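Local coordinates for protein leucine aminopeptidase 2, chloroplastic (Streptomyces sp. BC16019, PDB 5LHJ) that is a bottromycin maturation enzyme of the M17 leucine aminopeptidase family, a manganese-binding aminopeptidase that probably removes unsubstituted N-terminal amino acids from peptides, at residues V184-P187 / A188-T192; D450-A453 / A454-W458; A467-E471 / G472-E476; F484-R487 / T488-T492. One frame throughout, in Å; residues are numbered along the deposited sequence.

Contact 1: residues V184-P187 / A188-T192; sequences VNCP and AGTLT
The carbonyl oxygen of P187 is gripped by two backbone N-H groups of the turn that follows it. L191 N donates to P187 O at 3.0 Å in an almost straight bond (176°). T190 N reaches the same oxygen from above the carbonyl plane, at a more bent N-H...O angle of 138°. Together they curl A188, G189 and T190 into a single helix-like loop, which links the end of helix 164-185 to the start of helix 193-207 in the catalytic domain; L191 is the centre of an inverse gamma turn, and T192 takes the N-cap position of the second helix. C186, the first residue to leave helical geometry, folds its side chain back over this loop. With SG anti to the backbone N (chi1 -165°), the sulfur rests against both CB and CG2 of T190, each 3.6 Å from C186 SG, and C186 SG meets L191 CB at 3.9 Å. The T190 hydroxyl OG1 is hydrogen-bonded to Y145 OH. P187 packs on G326 and A188 on R324 of a neighbouring subunit. The side chain of A188 lies about 9 Å from those of D266 and D284, which bind manganese in a structure of this protein, though no metal is bound in this chain.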
ATOM      1  N   VAL A 184     -14.352 -12.125 -26.457  1.00 16.33           N
ATOM      2  CA  VAL A 184     -13.760 -11.423 -25.308  1.00 16.42           C
ATOM      3  C   VAL A 184     -14.776 -11.282 -24.178  1.00 16.76           C
ATOM      4  O   VAL A 184     -14.443 -11.538 -23.014  1.00 17.00           O
ATOM      5  CB  VAL A 184     -13.185 -10.044 -25.717  1.00 16.34           C
ATOM      6  CG1 VAL A 184     -12.781  -9.208 -24.503  1.00 16.54           C
ATOM      7  CG2 VAL A 184     -12.012 -10.246 -26.660  1.00 16.42           C
ATOM      8  N   ASN A 185     -16.005 -10.913 -24.516  1.00 16.99           N
ATOM      9  CA  ASN A 185     -17.080 -10.767 -23.527  1.00 17.45           C
ATOM     10  C   ASN A 185     -17.502 -12.066 -22.851  1.00 18.39           C
ATOM     11  O   ASN A 185     -18.000 -12.037 -21.720  1.00 18.83           O
ATOM     12  CB  ASN A 185     -18.302 -10.093 -24.148  1.00 17.37           C
ATOM     13  CG  ASN A 185     -18.126  -8.592 -24.312  1.00 17.03           C
ATOM     14  OD1 ASN A 185     -17.450  -7.943 -23.504  1.00 17.04           O
ATOM     15  ND2 ASN A 185     -18.719  -8.032 -25.354  1.00 16.76           N
ATOM     16  N   CYS A 186     -17.299 -13.196 -23.527  1.00 18.95           N
ATOM     17  CA  CYS A 186     -17.730 -14.491 -23.000  1.00 20.24           C
ATOM     18  C   CYS A 186     -17.069 -14.762 -21.649  1.00 20.78           C
ATOM     19  O   CYS A 186     -15.855 -14.647 -21.539  1.00 20.40           O
ATOM     20  CB  CYS A 186     -17.387 -15.615 -23.984  1.00 20.84           C
ATOM     21  SG  CYS A 186     -18.248 -17.141 -23.595  1.00 22.54           S
ATOM     22  N   PRO A 187     -17.860 -15.117 -20.621  1.00 21.85           N
ATOM     23  CA  PRO A 187     -17.251 -15.526 -19.341  1.00 22.51           C
ATOM     24  C   PRO A 187     -16.196 -16.612 -19.504  1.00 22.79           C
ATOM     25  O   PRO A 187     -16.397 -17.538 -20.305  1.00 21.98           O
ATOM     26  CB  PRO A 187     -18.435 -16.072 -18.557  1.00 22.81           C
ATOM     27  CG  PRO A 187     -19.620 -15.388 -19.110  1.00 23.22           C
ATOM     28  CD  PRO A 187     -19.326 -15.152 -20.565  1.00 22.53           C
ATOM     29  N   ALA A 188     -15.100 -16.535 -18.738  1.00 23.13           N
ATOM     30  CA  ALA A 188     -14.029 -17.535 -18.848  1.00 23.33           C
ATOM     31  C   ALA A 188     -14.490 -18.958 -18.526  1.00 22.79           C
ATOM     32  O   ALA A 188     -13.905 -19.913 -19.033  1.00 23.31           O
ATOM     33  CB  ALA A 188     -12.828 -17.169 -17.979  1.00 24.08           C
ATOM     34  N   GLY A 189     -15.533 -19.101 -17.708  1.00 22.45           N
ATOM     35  CA  GLY A 189     -16.103 -20.415 -17.413  1.00 22.68           C
ATOM     36  C   GLY A 189     -16.787 -21.097 -18.591  1.00 22.78           C
ATOM     37  O   GLY A 189     -16.892 -22.338 -18.621  1.00 22.92           O
ATOM     38  N   THR A 190     -17.275 -20.297 -19.538  1.00 22.23           N
ATOM     39  CA  THR A 190     -17.825 -20.802 -20.797  1.00 22.89           C
ATOM     40  C   THR A 190     -16.710 -20.966 -21.824  1.00 22.04           C
ATOM     41  O   THR A 190     -16.574 -22.043 -22.418  1.00 22.66           O
ATOM     42  CB  THR A 190     -18.933 -19.883 -21.336  1.00 23.58           C
ATOM     43  OG1 THR A 190     -20.015 -19.861 -20.403  1.00 25.04           O
ATOM     44  CG2 THR A 190     -19.455 -20.368 -22.686  1.00 24.09           C
ATOM     45  N   LEU A 191     -15.907 -19.919 -22.010  1.00 20.76           N
ATOM     46  CA  LEU A 191     -14.808 -19.941 -22.987  1.00 20.35           C
ATOM     47  C   LEU A 191     -13.497 -20.370 -22.347  1.00 19.68           C
ATOM     48  O   LEU A 191     -12.561 -19.577 -22.189  1.00 19.87           O
ATOM     49  CB  LEU A 191     -14.674 -18.590 -23.703  1.00 20.45           C
ATOM     50  CG  LEU A 191     -13.843 -18.637 -24.992  1.00 20.55           C
ATOM     51  CD1 LEU A 191     -14.641 -19.290 -26.112  1.00 20.95           C
ATOM     52  CD2 LEU A 191     -13.410 -17.241 -25.409  1.00 20.99           C
ATOM     53  N   THR A 192     -13.442 -21.647 -21.998  1.00 18.95           N
ATOM     54  CA  THR A 192     -12.229 -22.301 -21.502  1.00 18.62           C
ATOM     55  C   THR A 192     -11.320 -22.596 -22.700  1.00 17.99           C
ATOM     56  O   THR A 192     -11.779 -22.523 -23.851  1.00 17.49           O
ATOM     57  CB  THR A 192     -12.578 -23.625 -20.817  1.00 19.05           C
ATOM     58  OG1 THR A 192     -13.236 -24.481 -21.766  1.00 19.19           O
ATOM     59  CG2 THR A 192     -13.494 -23.387 -19.625  1.00 19.55           C
TER

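Contact 2: residues D450-A453 / A454-W458; sequences DFVA and AGVPW
V452 and W458 are brought together by their first torsions: V452 CG1 is anti to its own backbone N (chi1 -177°), leaving CG2 anti to the carbonyl carbon, and the indole of W458 likewise swings anti to its N (chi1 161°). CG2 of V452 therefore sits over one face of the indole, a CH-pi contact 3.7 Å from the centroid of the five-membered ring of W458 and only 9° off its normal. The other branch, V452 CG1, packs against W458 CB at 3.9 Å and V456 CB at 4.2 Å. Between these side chains the chain reverses in a type II beta turn from A453 to V456, which leads from helix 440-449 into strand 458-462. V456 N closes the turn on A453 O at 3.2 Å, and G455 occupies the position with positive phi. A water lies 2.8 Å from A453 O and 2.9 Å from V456 O, linking the two carbonyls. W458 NE1 is hydrogen-bonded to D370 OD2. Were the indole replaced by the methyl of an alanine, V452 CG2 would probably lose the ring face it rests on and D370 its indole donor. V456 also packs on V368 of strand 367-372.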
ATOM      1  N   ASP A 450      13.567 -12.339 -29.961  1.00 19.29           N
ATOM      2  CA  ASP A 450      14.563 -13.429 -29.830  1.00 20.63           C
ATOM      3  C   ASP A 450      14.091 -14.741 -30.500  1.00 20.03           C
ATOM      4  O   ASP A 450      14.907 -15.567 -30.917  1.00 20.04           O
ATOM      5  CB  ASP A 450      14.811 -13.808 -28.347  1.00 22.04           C
ATOM      6  CG  ASP A 450      15.547 -12.746 -27.511  1.00 24.14           C
ATOM      7  OD1 ASP A 450      16.136 -11.770 -28.014  1.00 25.00           O
ATOM      8  OD2 ASP A 450      15.522 -12.936 -26.261  1.00 26.08           O
ATOM      9  N   PHE A 451      12.781 -14.954 -30.564  1.00 18.68           N
ATOM     10  CA  PHE A 451      12.232 -16.236 -31.013  1.00 18.54           C
ATOM     11  C   PHE A 451      11.832 -16.261 -32.484  1.00 18.93           C
ATOM     12  O   PHE A 451      11.415 -17.297 -32.975  1.00 19.42           O
ATOM     13  CB  PHE A 451      11.058 -16.603 -30.114  1.00 17.76           C
ATOM     14  CG  PHE A 451      11.466 -16.796 -28.694  1.00 17.37           C
ATOM     15  CD1 PHE A 451      12.034 -17.994 -28.283  1.00 17.33           C
ATOM     16  CD2 PHE A 451      11.344 -15.765 -27.769  1.00 17.05           C
ATOM     17  CE1 PHE A 451      12.434 -18.176 -26.961  1.00 17.27           C
ATOM     18  CE2 PHE A 451      11.760 -15.931 -26.454  1.00 17.05           C
ATOM     19  CZ  PHE A 451      12.295 -17.139 -26.046  1.00 17.26           C
ATOM     20  N   VAL A 452      11.949 -15.133 -33.173  1.00 19.24           N
ATOM     21  CA  VAL A 452      11.597 -15.059 -34.590  1.00 20.21           C
ATOM     22  C   VAL A 452      12.850 -15.401 -35.372  1.00 20.95           C
ATOM     23  O   VAL A 452      13.883 -14.749 -35.216  1.00 20.85           O
ATOM     24  CB  VAL A 452      11.079 -13.666 -34.991  1.00 20.39           C
ATOM     25  CG1 VAL A 452      10.663 -13.648 -36.456  1.00 21.04           C
ATOM     26  CG2 VAL A 452       9.895 -13.278 -34.118  1.00 20.55           C
ATOM     27  N   ALA A 453      12.754 -16.425 -36.213  1.00 21.56           N
ATOM     28  CA  ALA A 453      13.909 -16.921 -36.957  1.00 22.87           C
ATOM     29  C   ALA A 453      14.571 -15.833 -37.787  1.00 24.02           C
ATOM     30  O   ALA A 453      13.902 -14.966 -38.340  1.00 23.74           O
ATOM     31  CB  ALA A 453      13.520 -18.086 -37.852  1.00 23.07           C
ATOM     32  N   ALA A 454      15.898 -15.909 -37.862  1.00 25.74           N
ATOM     33  CA  ALA A 454      16.723 -14.933 -38.578  1.00 27.71           C
ATOM     34  C   ALA A 454      16.204 -14.694 -39.984  1.00 28.10           C
ATOM     35  O   ALA A 454      15.875 -15.641 -40.697  1.00 29.01           O
ATOM     36  CB  ALA A 454      18.171 -15.427 -38.640  1.00 28.54           C
ATOM     37  N   GLY A 455      16.080 -13.424 -40.367  1.00 28.98           N
ATOM     38  CA  GLY A 455      15.665 -13.078 -41.722  1.00 29.36           C
ATOM     39  C   GLY A 455      14.174 -12.991 -42.012  1.00 29.08           C
ATOM     40  O   GLY A 455      13.803 -12.607 -43.123  1.00 30.45           O
ATOM     41  N   VAL A 456      13.313 -13.333 -41.043  1.00 26.82           N
ATOM     42  CA  VAL A 456      11.859 -13.314 -41.258  1.00 25.45           C
ATOM     43  C   VAL A 456      11.291 -11.969 -40.780  1.00 24.13           C
ATOM     44  O   VAL A 456      11.443 -11.640 -39.594  1.00 23.75           O
ATOM     45  CB  VAL A 456      11.161 -14.470 -40.499  1.00 25.50           C
ATOM     46  CG1 VAL A 456       9.656 -14.417 -40.690  1.00 25.36           C
ATOM     47  CG2 VAL A 456      11.712 -15.825 -40.957  1.00 26.22           C
ATOM     48  N   PRO A 457      10.654 -11.185 -41.684  1.00 23.13           N
ATOM     49  CA  PRO A 457      10.021  -9.934 -41.258  1.00 22.20           C
ATOM     50  C   PRO A 457       8.929 -10.185 -40.231  1.00 21.15           C
ATOM     51  O   PRO A 457       8.169 -11.153 -40.354  1.00 20.32           O
ATOM     52  CB  PRO A 457       9.432  -9.357 -42.548  1.00 23.03           C
ATOM     53  CG  PRO A 457      10.228  -9.967 -43.637  1.00 23.70           C
ATOM     54  CD  PRO A 457      10.654 -11.321 -43.155  1.00 23.77           C
ATOM     55  N   TRP A 458       8.863  -9.320 -39.225  1.00 19.65           N
ATOM     56  CA  TRP A 458       7.984  -9.537 -38.086  1.00 18.77           C
ATOM     57  C   TRP A 458       7.484  -8.226 -37.519  1.00 18.37           C
ATOM     58  O   TRP A 458       8.216  -7.231 -37.498  1.00 18.22           O
ATOM     59  CB  TRP A 458       8.739 -10.345 -37.020  1.00 18.79           C
ATOM     60  CG  TRP A 458       8.203 -10.298 -35.612  1.00 18.69           C
ATOM     61  CD1 TRP A 458       7.142 -11.004 -35.097  1.00 18.91           C
ATOM     62  CD2 TRP A 458       8.733  -9.524 -34.535  1.00 18.67           C
ATOM     63  NE1 TRP A 458       6.975 -10.694 -33.761  1.00 18.77           N
ATOM     64  CE2 TRP A 458       7.949  -9.794 -33.394  1.00 18.64           C
ATOM     65  CE3 TRP A 458       9.795  -8.617 -34.424  1.00 19.06           C
ATOM     66  CZ2 TRP A 458       8.202  -9.194 -32.160  1.00 18.70           C
ATOM     67  CZ3 TRP A 458      10.040  -8.010 -33.182  1.00 18.69           C
ATOM     68  CH2 TRP A 458       9.244  -8.300 -32.082  1.00 18.38           C
TER
HETATM   69  O   HOH W   1      13.512 -12.278 -37.608  1.00 32.47           O

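Contact 3: residues A467-E471 / G472-E476; sequences AYNDE and GPYAE
N469, at the end of the short strand 468-469, makes the contact through ND2, while its OD1 holds a turn on its own side. With CG anti to the backbone N (chi1 176°), the side chain extends to the segment 472-476, where N469 ND2 donates to G472 O at 2.9 Å in a fairly straight bond (165°). The acceptor lies close to the amide plane of N469, although the donor stands well above the carbonyl plane of G472. ND2 also approaches Y474 obliquely, 3.6 Å from Y474 CE1, with the amide and ring planes 74° apart, and G472 O lies at the edge of that ring. A second acceptor, P478 O, also takes a bond from ND2. Two residues on, E471 N returns to N469 OD1 at 3.0 Å, forming an Asx turn that bends the chain out of the strand. A leucine in place of N469 would probably leave G472 O and P478 O without this donor and the chain at E471 free to drift from its turn. E471 OE1 is bonded to T384 OG1, while the ring of Y474 makes a cation-pi contact with R385. The loop bridges strands 468-469 and 480-481 of a two-stranded antiparallel sheet, and within it E476 packs on R94 and A98 of helix 90-102.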
ATOM      1  N   ALA A 467      -8.185  -3.356 -26.176  1.00 16.89           N
ATOM      2  CA  ALA A 467      -8.988  -4.586 -26.340  1.00 17.18           C
ATOM      3  C   ALA A 467     -10.226  -4.671 -25.449  1.00 17.41           C
ATOM      4  O   ALA A 467     -11.150  -5.435 -25.732  1.00 17.01           O
ATOM      5  CB  ALA A 467      -8.118  -5.812 -26.108  1.00 17.17           C
ATOM      6  N   TYR A 468     -10.242  -3.909 -24.361  1.00 18.50           N
ATOM      7  CA  TYR A 468     -11.357  -3.922 -23.435  1.00 19.67           C
ATOM      8  C   TYR A 468     -11.593  -2.501 -22.939  1.00 20.68           C
ATOM      9  O   TYR A 468     -10.673  -1.866 -22.411  1.00 21.15           O
ATOM     10  CB  TYR A 468     -11.046  -4.868 -22.283  1.00 20.51           C
ATOM     11  CG  TYR A 468     -12.232  -5.149 -21.395  1.00 21.21           C
ATOM     12  CD1 TYR A 468     -12.529  -4.308 -20.323  1.00 22.16           C
ATOM     13  CD2 TYR A 468     -13.048  -6.252 -21.611  1.00 21.58           C
ATOM     14  CE1 TYR A 468     -13.619  -4.546 -19.511  1.00 23.03           C
ATOM     15  CE2 TYR A 468     -14.143  -6.502 -20.801  1.00 22.20           C
ATOM     16  CZ  TYR A 468     -14.419  -5.656 -19.748  1.00 23.35           C
ATOM     17  OH  TYR A 468     -15.493  -5.883 -18.919  1.00 24.94           O
ATOM     18  N   ASN A 469     -12.804  -2.011 -23.145  1.00 20.50           N
ATOM     19  CA  ASN A 469     -13.189  -0.663 -22.761  1.00 21.80           C
ATOM     20  C   ASN A 469     -13.861  -0.706 -21.388  1.00 23.30           C
ATOM     21  O   ASN A 469     -15.007  -1.107 -21.280  1.00 22.03           O
ATOM     22  CB  ASN A 469     -14.114  -0.087 -23.821  1.00 21.25           C
ATOM     23  CG  ASN A 469     -14.668   1.293 -23.473  1.00 21.64           C
ATOM     24  OD1 ASN A 469     -14.135   2.016 -22.628  1.00 22.51           O
ATOM     25  ND2 ASN A 469     -15.740   1.664 -24.139  1.00 21.72           N
ATOM     26  N   ASP A 470     -13.138  -0.282 -20.348  1.00 26.19           N
ATOM     27  CA  ASP A 470     -13.719  -0.265 -18.993  1.00 29.39           C
ATOM     28  C   ASP A 470     -14.198   1.140 -18.597  1.00 30.96           C
ATOM     29  O   ASP A 470     -14.543   1.387 -17.446  1.00 31.52           O
ATOM     30  CB  ASP A 470     -12.767  -0.909 -17.964  1.00 31.90           C
ATOM     31  CG  ASP A 470     -11.444  -0.178 -17.828  1.00 34.23           C
ATOM     32  OD1 ASP A 470     -11.336   0.987 -18.268  1.00 36.10           O
ATOM     33  OD2 ASP A 470     -10.505  -0.779 -17.265  1.00 37.38           O
ATOM     34  N   GLU A 471     -14.231   2.037 -19.580  1.00 31.40           N
ATOM     35  CA  GLU A 471     -14.789   3.374 -19.467  1.00 33.70           C
ATOM     36  C   GLU A 471     -16.073   3.298 -20.299  1.00 34.01           C
ATOM     37  O   GLU A 471     -16.400   2.242 -20.827  1.00 38.66           O
ATOM     38  CB  GLU A 471     -13.754   4.395 -19.991  1.00 33.76           C
ATOM     39  CG  GLU A 471     -12.412   4.327 -19.242  1.00 34.94           C
ATOM     40  CD  GLU A 471     -11.207   4.922 -19.990  1.00 36.25           C
ATOM     41  OE1 GLU A 471     -10.833   4.431 -21.071  1.00 35.61           O
ATOM     42  OE2 GLU A 471     -10.591   5.862 -19.467  1.00 37.59           O
ATOM     43  N   GLY A 472     -16.832   4.366 -20.427  1.00 35.34           N
ATOM     44  CA  GLY A 472     -18.136   4.251 -21.090  1.00 33.68           C
ATOM     45  C   GLY A 472     -18.066   3.975 -22.600  1.00 32.29           C
ATOM     46  O   GLY A 472     -16.984   4.061 -23.199  1.00 30.82           O
ATOM     47  N   PRO A 473     -19.212   3.635 -23.215  1.00 31.78           N
ATOM     48  CA  PRO A 473     -19.260   3.520 -24.668  1.00 32.04           C
ATOM     49  C   PRO A 473     -19.099   4.878 -25.320  1.00 32.43           C
ATOM     50  O   PRO A 473     -19.469   5.902 -24.729  1.00 34.11           O
ATOM     51  CB  PRO A 473     -20.663   2.978 -24.947  1.00 31.88           C
ATOM     52  CG  PRO A 473     -21.464   3.357 -23.758  1.00 32.29           C
ATOM     53  CD  PRO A 473     -20.518   3.340 -22.603  1.00 32.35           C
ATOM     54  N   TYR A 474     -18.539   4.886 -26.515  1.00 30.29           N
ATOM     55  CA  TYR A 474     -18.384   6.128 -27.275  1.00 29.64           C
ATOM     56  C   TYR A 474     -18.271   5.766 -28.746  1.00 27.76           C
ATOM     57  O   TYR A 474     -17.666   4.743 -29.101  1.00 27.03           O
ATOM     58  CB  TYR A 474     -17.124   6.865 -26.835  1.00 29.40           C
ATOM     59  CG  TYR A 474     -15.911   6.018 -27.036  1.00 28.70           C
ATOM     60  CD1 TYR A 474     -15.566   5.042 -26.106  1.00 29.21           C
ATOM     61  CD2 TYR A 474     -15.140   6.126 -28.189  1.00 28.99           C
ATOM     62  CE1 TYR A 474     -14.483   4.215 -26.306  1.00 28.02           C
ATOM     63  CE2 TYR A 474     -14.063   5.299 -28.401  1.00 27.81           C
ATOM     64  CZ  TYR A 474     -13.736   4.353 -27.442  1.00 28.61           C
ATOM     65  OH  TYR A 474     -12.662   3.533 -27.631  1.00 27.36           O
ATOM     66  N   ALA A 475     -18.833   6.613 -29.596  1.00 26.50           N
ATOM     67  CA  ALA A 475     -18.789   6.398 -31.032  1.00 24.71           C
ATOM     68  C   ALA A 475     -19.240   4.953 -31.329  1.00 23.32           C
ATOM     69  O   ALA A 475     -20.259   4.522 -30.799  1.00 23.35           O
ATOM     70  CB  ALA A 475     -17.405   6.724 -31.559  1.00 24.34           C
ATOM     71  N   GLU A 476     -18.484   4.198 -32.114  1.00 22.72           N
ATOM     72  CA  GLU A 476     -18.888   2.841 -32.502  1.00 22.82           C
ATOM     73  C   GLU A 476     -18.386   1.759 -31.527  1.00 21.77           C
ATOM     74  O   GLU A 476     -18.511   0.565 -31.826  1.00 20.48           O
ATOM     75  CB  GLU A 476     -18.431   2.537 -33.939  1.00 24.01           C
ATOM     76  CG  GLU A 476     -16.944   2.254 -34.153  1.00 25.71           C
ATOM     77  CD  GLU A 476     -16.070   3.488 -34.220  1.00 28.01           C
ATOM     78  OE1 GLU A 476     -16.508   4.584 -33.814  1.00 29.72           O
ATOM     79  OE2 GLU A 476     -14.925   3.358 -34.679  1.00 31.90           O
TER

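Contact 4: residues F484-R487 / T488-T492; sequences FAVR and TLIET
Three backbone bonds of i to i+4 spacing hold this first turn of helix 486-498: L489 N to A485 O at 2.9 Å, I490 N to V486 O at 3.0 Å, and E491 N to R487 O at 3.0 Å; E491 adds a salt bridge from OE1 to R406. A485, with positive phi (88°), is at the N-cap position of this helix, the last one of the modelled chain. One turn on, T488 O is shared by two donors of the same residue, T492 N at 2.9 Å and the hydroxyl T492 OG1 at 2.8 Å; the hydroxyl comes in from above the carbonyl plane, so that a polar atom on a buried residue is satisfied by the helix itself. Other polar groups turn to neighbouring elements. T488 OG1 is bonded to E409, whose carboxylate also accepts from A485 N. R487, bent at its third torsion, places NE on T177 OG1. T488, E491 and T492 face helix 394-407. The apolar side chains pack against two further helices: V486 lies against A176, T177 and A180 of helix 164-185 and A290 and A293 of helix 286-301, where I490 also meets A297 and L301. V486 and I490, one turn apart, run side by side and point the same way. With I490 CG1 anti to the carbonyl carbon (chi1 -67°) and the chain extended beyond it (chi2 169°), I490 CD1 comes to 4.0 Å from V486 CG1.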
ATOM      1  N   PHE A 484     -10.787  -4.820 -30.909  1.00 15.47           N
ATOM      2  CA  PHE A 484      -9.679  -4.000 -31.385  1.00 15.59           C
ATOM      3  C   PHE A 484      -8.652  -4.849 -32.133  1.00 15.55           C
ATOM      4  O   PHE A 484      -8.345  -5.967 -31.714  1.00 15.33           O
ATOM      5  CB  PHE A 484      -8.992  -3.292 -30.216  1.00 15.77           C
ATOM      6  CG  PHE A 484      -7.974  -2.266 -30.636  1.00 15.90           C
ATOM      7  CD1 PHE A 484      -8.367  -0.978 -30.947  1.00 16.40           C
ATOM      8  CD2 PHE A 484      -6.623  -2.585 -30.695  1.00 16.13           C
ATOM      9  CE1 PHE A 484      -7.431  -0.019 -31.309  1.00 16.60           C
ATOM     10  CE2 PHE A 484      -5.683  -1.636 -31.074  1.00 16.16           C
ATOM     11  CZ  PHE A 484      -6.102  -0.348 -31.379  1.00 16.23           C
ATOM     12  N   ALA A 485      -8.187  -4.295 -33.255  1.00 15.67           N
ATOM     13  CA  ALA A 485      -7.164  -4.836 -34.162  1.00 15.83           C
ATOM     14  C   ALA A 485      -7.690  -5.750 -35.271  1.00 16.03           C
ATOM     15  O   ALA A 485      -6.969  -6.018 -36.231  1.00 16.23           O
ATOM     16  CB  ALA A 485      -6.008  -5.501 -33.415  1.00 15.95           C
ATOM     17  N   VAL A 486      -8.947  -6.204 -35.176  1.00 16.19           N
ATOM     18  CA  VAL A 486      -9.532  -7.011 -36.255  1.00 16.45           C
ATOM     19  C   VAL A 486      -9.482  -6.251 -37.583  1.00 17.03           C
ATOM     20  O   VAL A 486      -8.970  -6.759 -38.585  1.00 16.90           O
ATOM     21  CB  VAL A 486     -10.983  -7.457 -35.948  1.00 16.16           C
ATOM     22  CG1 VAL A 486     -11.619  -8.123 -37.164  1.00 16.24           C
ATOM     23  CG2 VAL A 486     -11.006  -8.424 -34.766  1.00 15.97           C
ATOM     24  N   ARG A 487      -9.977  -5.028 -37.577  1.00 17.79           N
ATOM     25  CA  ARG A 487     -10.042  -4.268 -38.811  1.00 19.15           C
ATOM     26  C   ARG A 487      -8.665  -3.787 -39.294  1.00 18.40           C
ATOM     27  O   ARG A 487      -8.414  -3.765 -40.505  1.00 18.48           O
ATOM     28  CB  ARG A 487     -11.067  -3.147 -38.692  1.00 21.16           C
ATOM     29  CG  ARG A 487     -12.474  -3.724 -38.809  1.00 23.35           C
ATOM     30  CD  ARG A 487     -13.551  -2.694 -38.569  1.00 25.72           C
ATOM     31  NE  ARG A 487     -13.533  -2.398 -37.150  1.00 28.60           N
ATOM     32  CZ  ARG A 487     -13.403  -1.209 -36.582  1.00 31.02           C
ATOM     33  NH1 ARG A 487     -13.379  -0.080 -37.283  1.00 32.68           N
ATOM     34  NH2 ARG A 487     -13.370  -1.160 -35.258  1.00 33.05           N
ATOM     35  N   THR A 488      -7.759  -3.468 -38.372  1.00 17.84           N
ATOM     36  CA  THR A 488      -6.359  -3.211 -38.745  1.00 17.62           C
ATOM     37  C   THR A 488      -5.719  -4.430 -39.432  1.00 17.60           C
ATOM     38  O   THR A 488      -5.066  -4.287 -40.464  1.00 17.58           O
ATOM     39  CB  THR A 488      -5.509  -2.752 -37.540  1.00 17.68           C
ATOM     40  OG1 THR A 488      -6.014  -1.502 -37.062  1.00 17.77           O
ATOM     41  CG2 THR A 488      -4.046  -2.578 -37.923  1.00 17.66           C
ATOM     42  N   LEU A 489      -5.920  -5.617 -38.874  1.00 17.20           N
ATOM     43  CA  LEU A 489      -5.385  -6.839 -39.469  1.00 17.66           C
ATOM     44  C   LEU A 489      -5.941  -7.060 -40.873  1.00 18.00           C
ATOM     45  O   LEU A 489      -5.191  -7.360 -41.797  1.00 18.10           O
ATOM     46  CB  LEU A 489      -5.672  -8.069 -38.614  1.00 17.59           C
ATOM     47  CG  LEU A 489      -4.868  -8.250 -37.323  1.00 17.58           C
ATOM     48  CD1 LEU A 489      -5.421  -9.469 -36.609  1.00 17.71           C
ATOM     49  CD2 LEU A 489      -3.368  -8.382 -37.556  1.00 17.77           C
ATOM     50  N   ILE A 490      -7.253  -6.908 -41.029  1.00 18.42           N
ATOM     51  CA  ILE A 490      -7.872  -7.081 -42.344  1.00 19.08           C
ATOM     52  C   ILE A 490      -7.302  -6.084 -43.357  1.00 19.71           C
ATOM     53  O   ILE A 490      -6.934  -6.477 -44.464  1.00 20.25           O
ATOM     54  CB  ILE A 490      -9.413  -6.975 -42.284  1.00 19.32           C
ATOM     55  CG1 ILE A 490      -9.993  -8.155 -41.494  1.00 19.35           C
ATOM     56  CG2 ILE A 490     -10.014  -6.946 -43.693  1.00 19.84           C
ATOM     57  CD1 ILE A 490     -11.462  -8.004 -41.157  1.00 19.21           C
ATOM     58  N   GLU A 491      -7.204  -4.811 -42.988  1.00 19.62           N
ATOM     59  CA  GLU A 491      -6.619  -3.818 -43.897  1.00 20.27           C
ATOM     60  C   GLU A 491      -5.129  -4.070 -44.208  1.00 20.19           C
ATOM     61  O   GLU A 491      -4.677  -3.841 -45.341  1.00 20.53           O
ATOM     62  CB  GLU A 491      -6.848  -2.403 -43.373  1.00 21.09           C
ATOM     63  CG  GLU A 491      -8.275  -1.925 -43.556  1.00 22.20           C
ATOM     64  CD  GLU A 491      -8.659  -1.649 -45.015  1.00 24.02           C
ATOM     65  OE1 GLU A 491      -7.777  -1.493 -45.882  1.00 24.11           O
ATOM     66  OE2 GLU A 491      -9.875  -1.583 -45.298  1.00 26.64           O
ATOM     67  N   THR A 492      -4.381  -4.568 -43.223  1.00 19.40           N
ATOM     68  CA  THR A 492      -2.985  -4.959 -43.436  1.00 19.72           C
ATOM     69  C   THR A 492      -2.878  -6.099 -44.448  1.00 20.13           C
ATOM     70  O   THR A 492      -2.086  -6.034 -45.397  1.00 20.39           O
ATOM     71  CB  THR A 492      -2.315  -5.354 -42.115  1.00 19.46           C
ATOM     72  OG1 THR A 492      -2.357  -4.232 -41.226  1.00 19.06           O
ATOM     73  CG2 THR A 492      -0.880  -5.771 -42.323  1.00 19.72           C
TER

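Contact 4 is the buried one, a helix start enclosed by other helices; contact 1 is partly buried, and contacts 2 and 3 lie at the surface. Contacts 1, 2 and 3 are turns at the ends of regular elements, yet differ in chemistry: main-chain donors converge on one carbonyl in 184-192, a valine methyl lies over an indole face beside a hydrated beta turn in 450-458, and a side-chain amide does the work in 467-476. Contact 3 joins its neighbours, since V184 packs on Y468 and A467 on F484, and helix 164-185, which ends in contact 1, also covers V486 of contact 4. Contact 2 touches none of the others, its nearest atoms about 10 Å from contact 4.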